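Local coordinates for teichoic acid biosynthesis protein F (Staphylococcus epidermidis, PDB 3L7I) that is a teichoic acid biosynthesis protein with a glycosyltransferase-like region of the GT-B clan, at residues Thr476-Arg487 with Phe497-Gly508. Residues are numbered along the deposited sequence; the frame is centred on the assembly and turned at random.
Sequences TSRWDYLISPNR and FWMDEERILEIG
Arg487 and Glu506 form a salt bridge, NH1 to OE2 at 2.8 Å. The carboxylate oxygen lies near the guanidinium plane, but the nitrogen meets it from above the carboxylate plane. Thr490 of the linking helix also bonds OE2. At the other end, Thr476 OG1 donates to Phe497 O at 2.7 Å. Between them strands 481-484 and 504-506 pair in parallel. Leu482 N bonds Arg503 O, Leu505 N bonds Leu482 O, and Ser484 N bonds Leu505 O at 2.8 Å. Ser484 O then accepts from Gly508 N and, weakly, from Ile507 N.

Packing gathers beside Thr476. The edge of Trp479 points at a face of Phe497 in a T-shaped pair, planes at 77°. Met499 SD lies 4.1 Å from Trp479 CE3, an oblique Met-aromatic contact. With CG of Leu482 turned opposite the backbone N (chi1 174°), CD2 reaches both Phe497 CD1 and Met499 CG, the latter at 3.9 Å. Further along, Ser484 CB meets Ile504 CG2.

The two strands and helix 487-496 make a right-handed beta-alpha-beta unit of a Rossmann-like sheet. Strand 438-441 pairs with 481-484 on its other side. Helix 706-721 packs on Ile483 and Leu505, and helix 487-496 on Leu482 and Ile504.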
loop_
_atom_site.group_PDB
_atom_site.type_symbol
_atom_site.label_atom_id
_atom_site.label_comp_id
_atom_site.label_asym_id
_atom_site.label_seq_id
_atom_site.Cartn_x
_atom_site.Cartn_y
_atom_site.Cartn_z
ATOM N N THR A 476 30.218 5.015 18.346
ATOM C CA THR A 476 30.945 5.721 19.393
ATOM C C THR A 476 30.357 7.117 19.596
ATOM O O THR A 476 30.418 7.672 20.701
ATOM C CB THR A 476 32.448 5.818 19.134
ATOM O OG1 THR A 476 32.700 6.814 18.134
ATOM C CG2 THR A 476 32.992 4.485 18.700
ATOM N N SER A 477 29.775 7.681 18.545
ATOM C CA SER A 477 29.200 9.006 18.688
ATOM C C SER A 477 28.083 9.017 19.732
ATOM O O SER A 477 27.693 10.074 20.209
ATOM C CB SER A 477 28.673 9.535 17.349
ATOM O OG SER A 477 27.315 9.141 17.117
ATOM N N ARG A 478 27.560 7.848 20.068
ATOM C CA ARG A 478 26.449 7.752 21.002
ATOM C C ARG A 478 26.924 7.517 22.450
ATOM O O ARG A 478 26.135 7.610 23.390
ATOM C CB ARG A 478 25.497 6.612 20.595
ATOM C CG ARG A 478 25.091 6.581 19.136
ATOM C CD ARG A 478 24.034 5.527 18.878
ATOM N NE ARG A 478 24.486 4.173 19.203
ATOM C CZ ARG A 478 23.670 3.124 19.288
ATOM N NH1 ARG A 478 24.141 1.924 19.597
ATOM N NH2 ARG A 478 22.367 3.287 19.074
ATOM N N TRP A 479 28.202 7.174 22.609
ATOM C CA TRP A 479 28.766 6.941 23.926
ATOM C C TRP A 479 28.903 8.260 24.656
ATOM O O TRP A 479 29.682 9.122 24.250
ATOM C CB TRP A 479 30.151 6.300 23.849
ATOM C CG TRP A 479 30.228 4.945 23.209
ATOM C CD1 TRP A 479 29.190 4.100 22.875
ATOM C CD2 TRP A 479 31.423 4.265 22.859
ATOM N NE1 TRP A 479 29.685 2.943 22.316
ATOM C CE2 TRP A 479 31.054 3.025 22.296
ATOM C CE3 TRP A 479 32.774 4.581 22.973
ATOM C CZ2 TRP A 479 31.985 2.118 21.852
ATOM C CZ3 TRP A 479 33.692 3.683 22.527
ATOM C CH2 TRP A 479 33.300 2.465 21.970
ATOM N N ASP A 480 28.157 8.412 25.740
ATOM C CA ASP A 480 28.182 9.640 26.507
ATOM C C ASP A 480 29.395 9.622 27.428
ATOM O O ASP A 480 30.042 10.645 27.638
ATOM C CB ASP A 480 26.880 9.773 27.309
ATOM C CG ASP A 480 25.642 9.890 26.416
ATOM O OD1 ASP A 480 25.633 10.714 25.473
ATOM O OD2 ASP A 480 24.672 9.152 26.669
ATOM N N TYR A 481 29.696 8.440 27.969
ATOM C CA TYR A 481 30.879 8.217 28.794
ATOM C C TYR A 481 31.666 7.021 28.255
ATOM O O TYR A 481 31.077 6.042 27.807
ATOM C CB TYR A 481 30.471 7.965 30.238
ATOM C CG TYR A 481 29.939 9.199 30.942
ATOM C CD1 TYR A 481 30.709 10.360 31.043
ATOM C CD2 TYR A 481 28.676 9.205 31.522
ATOM C CE1 TYR A 481 30.229 11.486 31.703
ATOM C CE2 TYR A 481 28.196 10.321 32.174
ATOM C CZ TYR A 481 28.972 11.458 32.264
ATOM O OH TYR A 481 28.474 12.563 32.918
ATOM N N LEU A 482 32.992 7.124 28.275
ATOM C CA LEU A 482 33.889 6.048 27.892
ATOM C C LEU A 482 34.968 5.877 28.960
ATOM O O LEU A 482 35.648 6.840 29.347
ATOM C CB LEU A 482 34.548 6.356 26.559
ATOM C CG LEU A 482 35.604 5.342 26.162
ATOM C CD1 LEU A 482 35.019 3.964 26.260
ATOM C CD2 LEU A 482 36.064 5.615 24.775
ATOM N N ILE A 483 35.137 4.649 29.442
ATOM C CA ILE A 483 36.097 4.397 30.511
ATOM C C ILE A 483 37.504 4.244 29.959
ATOM O O ILE A 483 37.700 3.659 28.884
ATOM C CB ILE A 483 35.710 3.165 31.308
ATOM C CG1 ILE A 483 34.427 3.439 32.094
ATOM C CG2 ILE A 483 36.819 2.771 32.256
ATOM C CD1 ILE A 483 34.168 2.449 33.202
ATOM N N SER A 484 38.490 4.771 30.679
ATOM C CA SER A 484 39.881 4.570 30.279
ATOM C C SER A 484 40.742 4.027 31.416
ATOM O O SER A 484 40.632 4.485 32.566
ATOM C CB SER A 484 40.492 5.863 29.742
ATOM O OG SER A 484 41.770 5.627 29.176
ATOM N N PRO A 485 41.604 3.045 31.095
ATOM C CA PRO A 485 42.530 2.377 32.017
ATOM C C PRO A 485 43.838 3.152 32.240
ATOM O O PRO A 485 44.468 2.983 33.291
ATOM C CB PRO A 485 42.840 1.047 31.314
ATOM C CG PRO A 485 41.912 0.954 30.182
ATOM C CD PRO A 485 41.543 2.354 29.805
ATOM N N ASN A 486 44.237 3.978 31.272
ATOM C CA ASN A 486 45.526 4.678 31.315
ATOM C C ASN A 486 45.630 5.783 30.261
ATOM O O ASN A 486 44.832 5.835 29.334
ATOM C CB ASN A 486 46.683 3.681 31.153
ATOM C CG ASN A 486 46.312 2.503 30.269
ATOM O OD1 ASN A 486 46.220 2.623 29.044
ATOM N ND2 ASN A 486 46.083 1.355 30.890
ATOM N N ARG A 487 46.622 6.661 30.393
ATOM C CA ARG A 487 46.765 7.767 29.455
ATOM C C ARG A 487 46.986 7.272 28.039
ATOM O O ARG A 487 46.480 7.851 27.086
ATOM C CB ARG A 487 47.897 8.697 29.867
ATOM C CG ARG A 487 47.894 9.983 29.076
ATOM C CD ARG A 487 46.583 10.745 29.269
ATOM N NE ARG A 487 46.778 11.989 30.019
ATOM C CZ ARG A 487 46.375 12.209 31.273
ATOM N NH1 ARG A 487 45.728 11.265 31.955
ATOM N NH2 ARG A 487 46.619 13.391 31.844
ATOM N N PHE A 497 38.520 6.000 18.290
ATOM C CA PHE A 497 37.082 5.984 18.485
ATOM C C PHE A 497 36.422 7.325 18.203
ATOM O O PHE A 497 35.245 7.502 18.502
ATOM C CB PHE A 497 36.747 5.577 19.921
ATOM C CG PHE A 497 36.966 4.122 20.217
ATOM C CD1 PHE A 497 37.315 3.711 21.506
ATOM C CD2 PHE A 497 36.818 3.169 19.221
ATOM C CE1 PHE A 497 37.513 2.355 21.791
ATOM C CE2 PHE A 497 37.013 1.827 19.490
ATOM C CZ PHE A 497 37.359 1.411 20.770
ATOM N N TRP A 498 37.169 8.269 17.637
ATOM C CA TRP A 498 36.634 9.603 17.398
ATOM C C TRP A 498 36.003 10.136 18.688
ATOM O O TRP A 498 34.806 10.452 18.705
ATOM C CB TRP A 498 35.542 9.571 16.307
ATOM C CG TRP A 498 35.879 8.890 14.980
ATOM C CD1 TRP A 498 36.442 9.472 13.869
ATOM C CD2 TRP A 498 35.640 7.520 14.627
ATOM N NE1 TRP A 498 36.589 8.545 12.871
ATOM C CE2 TRP A 498 36.101 7.342 13.302
ATOM C CE3 TRP A 498 35.095 6.423 15.308
ATOM C CZ2 TRP A 498 36.032 6.120 12.643
ATOM C CZ3 TRP A 498 35.020 5.200 14.649
ATOM C CH2 TRP A 498 35.482 5.064 13.324
ATOM N N MET A 499 36.767 10.214 19.772
ATOM C CA MET A 499 36.194 10.635 21.056
ATOM C C MET A 499 36.756 11.973 21.523
ATOM O O MET A 499 37.875 12.333 21.174
ATOM C CB MET A 499 36.457 9.581 22.134
ATOM C CG MET A 499 35.650 8.316 21.980
ATOM S SD MET A 499 34.004 8.513 22.677
ATOM C CE MET A 499 34.409 9.593 24.030
ATOM N N ASP A 500 35.985 12.713 22.311
ATOM C CA ASP A 500 36.521 13.898 22.963
ATOM C C ASP A 500 37.126 13.448 24.279
ATOM O O ASP A 500 36.614 12.526 24.897
ATOM C CB ASP A 500 35.418 14.919 23.247
ATOM C CG ASP A 500 34.613 15.285 22.011
ATOM O OD1 ASP A 500 35.220 15.622 20.966
ATOM O OD2 ASP A 500 33.363 15.253 22.098
ATOM N N GLU A 501 38.206 14.083 24.724
ATOM C CA GLU A 501 38.765 13.729 26.020
ATOM C C GLU A 501 37.739 14.045 27.092
ATOM O O GLU A 501 37.704 13.428 28.153
ATOM C CB GLU A 501 40.072 14.476 26.285
ATOM C CG GLU A 501 40.668 14.190 27.667
ATOM C CD GLU A 501 42.187 14.361 27.718
ATOM O OE1 GLU A 501 42.699 15.347 27.132
ATOM O OE2 GLU A 501 42.863 13.508 28.352
ATOM N N GLU A 502 36.884 15.006 26.781
ATOM C CA GLU A 502 35.853 15.467 27.692
ATOM C C GLU A 502 34.876 14.358 28.076
ATOM O O GLU A 502 34.123 14.495 29.031
ATOM C CB GLU A 502 35.097 16.631 27.051
ATOM C CG GLU A 502 35.940 17.447 26.055
ATOM C CD GLU A 502 35.733 18.957 26.207
ATOM O OE1 GLU A 502 34.862 19.365 27.014
ATOM O OE2 GLU A 502 36.441 19.743 25.531
ATOM N N ARG A 503 34.888 13.260 27.332
ATOM C CA ARG A 503 33.942 12.169 27.561
ATOM C C ARG A 503 34.590 10.926 28.176
ATOM O O ARG A 503 33.911 9.978 28.552
ATOM C CB ARG A 503 33.237 11.798 26.257
ATOM C CG ARG A 503 31.888 12.427 26.089
ATOM C CD ARG A 503 31.538 12.525 24.638
ATOM N NE ARG A 503 30.095 12.587 24.448
ATOM C CZ ARG A 503 29.488 13.332 23.519
ATOM N NH1 ARG A 503 30.212 14.113 22.710
ATOM N NH2 ARG A 503 28.156 13.312 23.411
ATOM N N ILE A 504 35.911 10.942 28.272
ATOM C CA ILE A 504 36.661 9.829 28.814
ATOM C C ILE A 504 36.799 9.929 30.332
ATOM O O ILE A 504 37.165 10.985 30.864
ATOM C CB ILE A 504 38.037 9.791 28.177
ATOM C CG1 ILE A 504 37.892 9.410 26.703
ATOM C CG2 ILE A 504 38.934 8.816 28.916
ATOM C CD1 ILE A 504 39.062 9.814 25.837
ATOM N N LEU A 505 36.489 8.844 31.036
ATOM C CA LEU A 505 36.743 8.786 32.475
ATOM C C LEU A 505 37.946 7.888 32.730
ATOM O O LEU A 505 37.832 6.657 32.662
ATOM C CB LEU A 505 35.542 8.217 33.210
ATOM C CG LEU A 505 34.173 8.799 32.907
ATOM C CD1 LEU A 505 33.118 8.089 33.726
ATOM C CD2 LEU A 505 34.207 10.261 33.228
ATOM N N GLU A 506 39.102 8.489 32.995
ATOM C CA GLU A 506 40.307 7.717 33.265
ATOM C C GLU A 506 40.258 7.231 34.677
ATOM O O GLU A 506 40.737 7.906 35.567
ATOM C CB GLU A 506 41.529 8.597 33.134
ATOM C CG GLU A 506 42.360 8.330 31.916
ATOM C CD GLU A 506 43.808 8.719 32.132
ATOM O OE1 GLU A 506 44.236 8.869 33.308
ATOM O OE2 GLU A 506 44.512 8.883 31.118
ATOM N N ILE A 507 39.686 6.063 34.905
ATOM C CA ILE A 507 39.483 5.634 36.280
ATOM C C ILE A 507 39.864 4.188 36.510
ATOM O O ILE A 507 40.002 3.773 37.649
ATOM C CB ILE A 507 38.027 5.827 36.713
ATOM C CG1 ILE A 507 37.084 5.102 35.735
ATOM C CG2 ILE A 507 37.694 7.312 36.824
ATOM C CD1 ILE A 507 35.635 5.101 36.189
ATOM N N GLY A 508 40.032 3.429 35.423
ATOM C CA GLY A 508 40.415 2.028 35.502
ATOM C C GLY A 508 39.195 1.151 35.341
ATOM O O GLY A 508 38.067 1.625 35.427
#